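Local coordinates for transferrin binding protein B (Actinobacillus suis, PDB 3PQU) that probably binds host transferrin at the bacterial outer membrane, as a surface lipoprotein that takes part in iron acquisition, at residues K166-T171 with D236-K241; H229-A234 with F322-E327. All coordinates share one frame; numbering follows the deposited sequence.

Interaction 1. Residues K166-T171 with D236-K241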
loop_
_atom_site.group_PDB
_atom_site.type_symbol
_atom_site.label_atom_id
_atom_site.label_comp_id
_atom_site.label_asym_id
_atom_site.label_seq_id
_atom_site.Cartn_x
_atom_site.Cartn_y
_atom_site.Cartn_z
ATOM N N LYS A 166 9.057 -16.904 0.985
ATOM C CA LYS A 166 8.660 -18.212 0.480
ATOM C C LYS A 166 8.316 -19.095 1.678
ATOM O O LYS A 166 8.883 -18.923 2.757
ATOM C CB LYS A 166 9.826 -18.844 -0.287
ATOM C CG LYS A 166 10.359 -18.002 -1.427
ATOM C CD LYS A 166 9.463 -18.110 -2.638
ATOM C CE LYS A 166 9.436 -19.531 -3.175
ATOM N NZ LYS A 166 8.442 -19.689 -4.273
ATOM N N GLY A 167 7.402 -20.044 1.494
ATOM C CA GLY A 167 7.059 -20.966 2.564
ATOM C C GLY A 167 5.576 -21.146 2.816
ATOM O O GLY A 167 4.752 -20.358 2.344
ATOM N N ASN A 168 5.240 -22.190 3.567
ATOM C CA ASN A 168 3.851 -22.547 3.859
ATOM C C ASN A 168 3.355 -21.999 5.190
ATOM O O ASN A 168 2.158 -22.053 5.477
ATOM C CB ASN A 168 3.673 -24.072 3.868
ATOM C CG ASN A 168 3.748 -24.680 2.477
ATOM O OD1 ASN A 168 4.448 -25.670 2.258
ATOM N ND2 ASN A 168 3.026 -24.092 1.532
ATOM N N LYS A 169 4.266 -21.503 6.023
ATOM C CA LYS A 169 3.832 -20.963 7.300
ATOM C C LYS A 169 4.806 -19.953 7.870
ATOM O O LYS A 169 5.863 -20.313 8.383
ATOM C CB LYS A 169 3.589 -22.092 8.305
ATOM C CG LYS A 169 3.058 -21.623 9.655
ATOM C CD LYS A 169 2.846 -22.801 10.601
ATOM C CE LYS A 169 2.166 -22.366 11.891
ATOM N NZ LYS A 169 1.757 -23.528 12.729
ATOM N N VAL A 170 4.447 -18.681 7.770
ATOM C CA VAL A 170 5.210 -17.622 8.422
ATOM C C VAL A 170 4.303 -16.969 9.456
ATOM O O VAL A 170 3.195 -16.531 9.124
ATOM C CB VAL A 170 5.698 -16.565 7.415
ATOM C CG1 VAL A 170 6.480 -15.458 8.140
ATOM C CG2 VAL A 170 6.561 -17.220 6.325
ATOM N N THR A 171 4.767 -16.910 10.703
ATOM C CA THR A 171 3.970 -16.379 11.813
ATOM C C THR A 171 4.254 -14.902 12.049
ATOM O O THR A 171 5.415 -14.496 12.066
ATOM C CB THR A 171 4.239 -17.155 13.125
ATOM O OG1 THR A 171 3.734 -18.479 12.983
ATOM C CG2 THR A 171 3.525 -16.487 14.317
ATOM N N ASP A 236 0.471 -18.479 4.766
ATOM C CA ASP A 236 0.946 -19.501 3.827
ATOM C C ASP A 236 1.217 -18.806 2.498
ATOM O O ASP A 236 0.344 -18.729 1.626
ATOM C CB ASP A 236 -0.116 -20.597 3.667
ATOM C CG ASP A 236 0.314 -21.732 2.716
ATOM O OD1 ASP A 236 1.276 -21.583 1.921
ATOM O OD2 ASP A 236 -0.355 -22.781 2.744
ATOM N N PHE A 237 2.421 -18.272 2.349
ATOM C CA PHE A 237 2.728 -17.464 1.176
ATOM C C PHE A 237 2.687 -18.291 -0.109
ATOM O O PHE A 237 2.212 -17.819 -1.145
ATOM C CB PHE A 237 4.083 -16.758 1.332
ATOM C CG PHE A 237 4.044 -15.555 2.257
ATOM C CD1 PHE A 237 3.471 -14.349 1.842
ATOM C CD2 PHE A 237 4.599 -15.624 3.531
ATOM C CE1 PHE A 237 3.435 -13.239 2.693
ATOM C CE2 PHE A 237 4.578 -14.526 4.390
ATOM C CZ PHE A 237 3.991 -13.321 3.969
ATOM N N ASP A 238 3.168 -19.527 -0.043
ATOM C CA ASP A 238 3.168 -20.396 -1.225
ATOM C C ASP A 238 1.758 -20.679 -1.777
ATOM O O ASP A 238 1.583 -20.814 -2.985
ATOM C CB ASP A 238 3.929 -21.698 -0.942
ATOM C CG ASP A 238 5.424 -21.471 -0.751
ATOM O OD1 ASP A 238 5.891 -20.323 -0.942
ATOM O OD2 ASP A 238 6.132 -22.441 -0.408
ATOM N N ASN A 239 0.757 -20.754 -0.899
ATOM C CA ASN A 239 -0.626 -20.965 -1.331
ATOM C C ASN A 239 -1.466 -19.672 -1.341
ATOM O O ASN A 239 -2.679 -19.700 -1.566
ATOM C CB ASN A 239 -1.299 -22.066 -0.495
ATOM C CG ASN A 239 -0.799 -23.463 -0.860
ATOM O OD1 ASN A 239 -0.611 -23.776 -2.035
ATOM N ND2 ASN A 239 -0.579 -24.302 0.146
ATOM N N LYS A 240 -0.815 -18.540 -1.098
ATOM C CA LYS A 240 -1.495 -17.249 -1.157
ATOM C C LYS A 240 -2.681 -17.149 -0.198
ATOM O O LYS A 240 -3.737 -16.611 -0.561
ATOM C CB LYS A 240 -2.004 -16.998 -2.575
ATOM C CG LYS A 240 -0.915 -16.923 -3.638
ATOM C CD LYS A 240 0.071 -15.814 -3.322
ATOM C CE LYS A 240 1.057 -15.586 -4.463
ATOM N NZ LYS A 240 2.089 -14.573 -4.086
ATOM N N LYS A 241 -2.523 -17.671 1.012
ATOM C CA LYS A 241 -3.611 -17.653 1.999
ATOM C C LYS A 241 -3.041 -17.339 3.367
ATOM O O LYS A 241 -1.847 -17.468 3.577
ATOM C CB LYS A 241 -4.303 -19.023 2.087
ATOM C CG LYS A 241 -5.114 -19.442 0.879
ATOM C CD LYS A 241 -5.773 -20.799 1.122
ATOM C CE LYS A 241 -6.779 -21.137 0.026
ATOM N NZ LYS A 241 -7.914 -20.162 -0.038
HETATM O O HOH W 1 5.828 -18.371 -2.854
HETATM O O HOH W 2 5.700 -24.967 -0.672
#

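Interaction 2. Residues H229-A234 with F322-E327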
loop_
_atom_site.group_PDB
_atom_site.type_symbol
_atom_site.label_atom_id
_atom_site.label_comp_id
_atom_site.label_asym_id
_atom_site.label_seq_id
_atom_site.Cartn_x
_atom_site.Cartn_y
_atom_site.Cartn_z
ATOM N N HIS A 229 -4.991 -6.390 23.752
ATOM C CA HIS A 229 -5.599 -7.085 22.627
ATOM C C HIS A 229 -4.514 -7.571 21.669
ATOM O O HIS A 229 -3.888 -6.783 20.939
ATOM C CB HIS A 229 -6.603 -6.178 21.906
ATOM C CG HIS A 229 -7.612 -5.565 22.827
ATOM N ND1 HIS A 229 -7.445 -4.316 23.394
ATOM C CD2 HIS A 229 -8.787 -6.044 23.303
ATOM C CE1 HIS A 229 -8.477 -4.053 24.183
ATOM N NE2 HIS A 229 -9.301 -5.087 24.149
ATOM N N SER A 230 -4.298 -8.880 21.675
ATOM C CA SER A 230 -3.188 -9.454 20.924
ATOM C C SER A 230 -3.684 -10.170 19.674
ATOM O O SER A 230 -4.818 -10.662 19.610
ATOM C CB SER A 230 -2.371 -10.407 21.816
ATOM O OG SER A 230 -3.181 -11.483 22.257
ATOM N N SER A 231 -2.821 -10.220 18.666
ATOM C CA SER A 231 -3.170 -10.869 17.418
ATOM C C SER A 231 -2.076 -11.849 17.033
ATOM O O SER A 231 -0.897 -11.644 17.345
ATOM C CB SER A 231 -3.370 -9.830 16.307
ATOM O OG SER A 231 -2.162 -9.178 15.964
ATOM N N GLU A 232 -2.465 -12.914 16.349
ATOM C CA GLU A 232 -1.483 -13.814 15.770
ATOM C C GLU A 232 -1.954 -14.291 14.402
ATOM O O GLU A 232 -3.135 -14.594 14.218
ATOM C CB GLU A 232 -1.203 -14.999 16.695
ATOM C CG GLU A 232 -0.030 -15.845 16.192
ATOM C CD GLU A 232 0.452 -16.882 17.201
ATOM O OE1 GLU A 232 0.272 -16.675 18.424
ATOM O OE2 GLU A 232 1.025 -17.901 16.757
ATOM N N PHE A 233 -1.038 -14.318 13.438
ATOM C CA PHE A 233 -1.360 -14.809 12.097
ATOM C C PHE A 233 -0.388 -15.882 11.593
ATOM O O PHE A 233 0.806 -15.847 11.895
ATOM C CB PHE A 233 -1.385 -13.657 11.097
ATOM C CG PHE A 233 -2.324 -12.548 11.473
ATOM C CD1 PHE A 233 -3.617 -12.528 10.982
ATOM C CD2 PHE A 233 -1.911 -11.523 12.323
ATOM C CE1 PHE A 233 -4.502 -11.501 11.322
ATOM C CE2 PHE A 233 -2.780 -10.498 12.669
ATOM C CZ PHE A 233 -4.087 -10.486 12.165
ATOM N N ALA A 234 -0.910 -16.826 10.816
ATOM C CA ALA A 234 -0.088 -17.839 10.165
ATOM C C ALA A 234 -0.249 -17.642 8.660
ATOM O O ALA A 234 -1.324 -17.877 8.119
ATOM C CB ALA A 234 -0.534 -19.248 10.587
ATOM N N PHE A 322 -5.749 -4.071 12.939
ATOM C CA PHE A 322 -4.768 -5.001 13.489
ATOM C C PHE A 322 -3.427 -4.768 12.795
ATOM O O PHE A 322 -3.382 -4.203 11.705
ATOM C CB PHE A 322 -5.220 -6.473 13.332
ATOM C CG PHE A 322 -5.627 -6.844 11.911
ATOM C CD1 PHE A 322 -4.675 -7.297 10.977
ATOM C CD2 PHE A 322 -6.961 -6.756 11.517
ATOM C CE1 PHE A 322 -5.053 -7.629 9.692
ATOM C CE2 PHE A 322 -7.355 -7.096 10.218
ATOM C CZ PHE A 322 -6.408 -7.529 9.305
ATOM N N ALA A 323 -2.343 -5.162 13.462
ATOM C CA ALA A 323 -0.994 -4.953 12.961
ATOM C C ALA A 323 -0.120 -5.999 13.617
ATOM O O ALA A 323 -0.316 -6.319 14.780
ATOM C CB ALA A 323 -0.483 -3.552 13.315
ATOM N N ALA A 324 0.843 -6.529 12.880
ATOM C CA ALA A 324 1.675 -7.597 13.421
ATOM C C ALA A 324 3.000 -7.677 12.651
ATOM O O ALA A 324 3.102 -7.200 11.515
ATOM C CB ALA A 324 0.912 -8.935 13.328
ATOM N N LYS A 325 4.014 -8.270 13.263
ATOM C CA LYS A 325 5.285 -8.432 12.576
ATOM C C LYS A 325 5.788 -9.848 12.719
ATOM O O LYS A 325 5.429 -10.545 13.659
ATOM C CB LYS A 325 6.333 -7.443 13.081
ATOM C CG LYS A 325 6.826 -7.677 14.474
ATOM C CD LYS A 325 8.049 -6.809 14.740
ATOM C CE LYS A 325 8.380 -6.789 16.231
ATOM N NZ LYS A 325 9.502 -5.856 16.586
ATOM N N SER A 326 6.610 -10.277 11.769
ATOM C CA SER A 326 7.155 -11.610 11.819
ATOM C C SER A 326 8.505 -11.504 12.475
ATOM O O SER A 326 9.068 -10.409 12.590
ATOM C CB SER A 326 7.304 -12.195 10.417
ATOM O OG SER A 326 8.266 -11.478 9.669
ATOM N N GLU A 327 9.000 -12.638 12.944
ATOM C CA GLU A 327 10.382 -12.706 13.351
ATOM C C GLU A 327 11.136 -12.768 12.038
ATOM O O GLU A 327 10.671 -13.344 11.060
ATOM C CB GLU A 327 10.668 -13.886 14.280
ATOM C CG GLU A 327 10.523 -15.258 13.659
ATOM C CD GLU A 327 10.579 -16.366 14.706
ATOM O OE1 GLU A 327 10.372 -16.066 15.903
ATOM O OE2 GLU A 327 10.823 -17.534 14.334
#

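Interaction 1. Residues K166-T171 with D236-K241
OD1 of D236 is gripped by two N-H groups that come from opposite faces of its carboxylate plane: the side-chain amide of N168 across the contact and the backbone N of N239. The first bond, N168 ND2 to D236 OD1, is 3.1 Å long and nearly straight at 172°. It leaves within the amide plane of N168, yet arrives from above the carboxylate, since the two side chains lie side by side with their planes almost perpendicular. D236 CG, anti to its own backbone N and beside the carbonyl carbon (chi1 -179°), carries the carboxylate alongside N168, and OD2 takes a further bond from ND2 of N239. An aspartate suits this place because its short arm accepts from the backbone N three residues on, an arrangement that fits an Asx motif. That motif spans the start of a type I turn, F237 to K240, and K240 and K241 both face D236 in a G1 bulge; this is the hairpin between strands 229-236 and 241-249 of the barrel.

D238, within the turn, meets G167 twice. G167 N donates to D238 OD1 at 2.9 Å, reaching it from above the carboxylate plane, while D238 N donates back to G167 O at 3.0 Å. Glycine fits here because its backbone angles would press a CB against the carbonyl oxygen of K166. Water 1 joins D238 OD1 to K166 NZ, 4.2 Å from that oxygen, although the salt bridge of this lysine is to E334. Water 2 donates to both D238 OD2 and N168 OD1.

Apart from these polar bonds, V170 CG2 touches the edge of the F237 ring, 3.8 Å from CD2. Phenylalanine suits this buried place because its apolar ring meets L164, P165 and F299 as well as V170.

Interaction 2. Residues H229-A234 with F322-E327
F322 holds CG between its backbone N and carbonyl carbon (chi1 52°), the crowded position, whereas F233 has CG anti to the carbonyl carbon; these first torsions set the direction in which each CG leaves its strand, and the F233 ring then brings its CZ to the F322 ring. That tip makes the closest approach, F233 CZ lying 3.5 Å from CD1 of F322 and a little farther from CE1. The side chains cross at about a right angle, but the rings themselves are inclined by 39° with centroids 5.3 Å apart, an oblique pairing. On the strand of F322 the next inward residue is A324, whose CB rests 4.0 Å from CD2 of F233. A methyl is small enough to leave room for the phenylalanine ring beside it, and M307 of strand 306-312 touches both residues.

Strands 229-234 and 322-326 are not hydrogen-bonded partners. Their axes pass 7.4 Å apart at 55°, and strand 170-183 pairs with each of them in the curled antiparallel sheet of the barrel. Alternation along the strands sends S231, F233, F322 and A324 toward the other segment, while S230, E232 and A323 point away. The meeting is therefore made mainly by side chains inside the barrel, where aromatic and methyl groups pack without needing polar partners.

S231 is the polar member of this buried group. Its OG sits 3.6 Å from A323 O and 4.1 Å from A324 CB, but its hydrogen bond goes to T175 O on the intervening strand. A serine is suitable because its short hydroxyl can be satisfied by that nearby carbonyl while its small size fits beside A324 CB. F322, for its part, also packs on W176, adding a second aromatic neighbour from strand 170-183.

In the fold
Strand 170-183 ties the two contacts together: it begins within the 166-171 segment of interaction 1 and runs between strands 229-236 and 318-326, which face each other in interaction 2. Strand 229-236 is shared as well, since it ends at the hairpin that interaction 1 holds. The centres are about 15 Å apart, yet the sites touch through packing at T171, whose O lies 3.4 Å from S326 CB and whose CG2 lies 3.7 Å from F233 O. Interaction 1 lies at the surface, by the hairpin end of strand 229-236, and interaction 2 farther back along the same strand, in the buried interior.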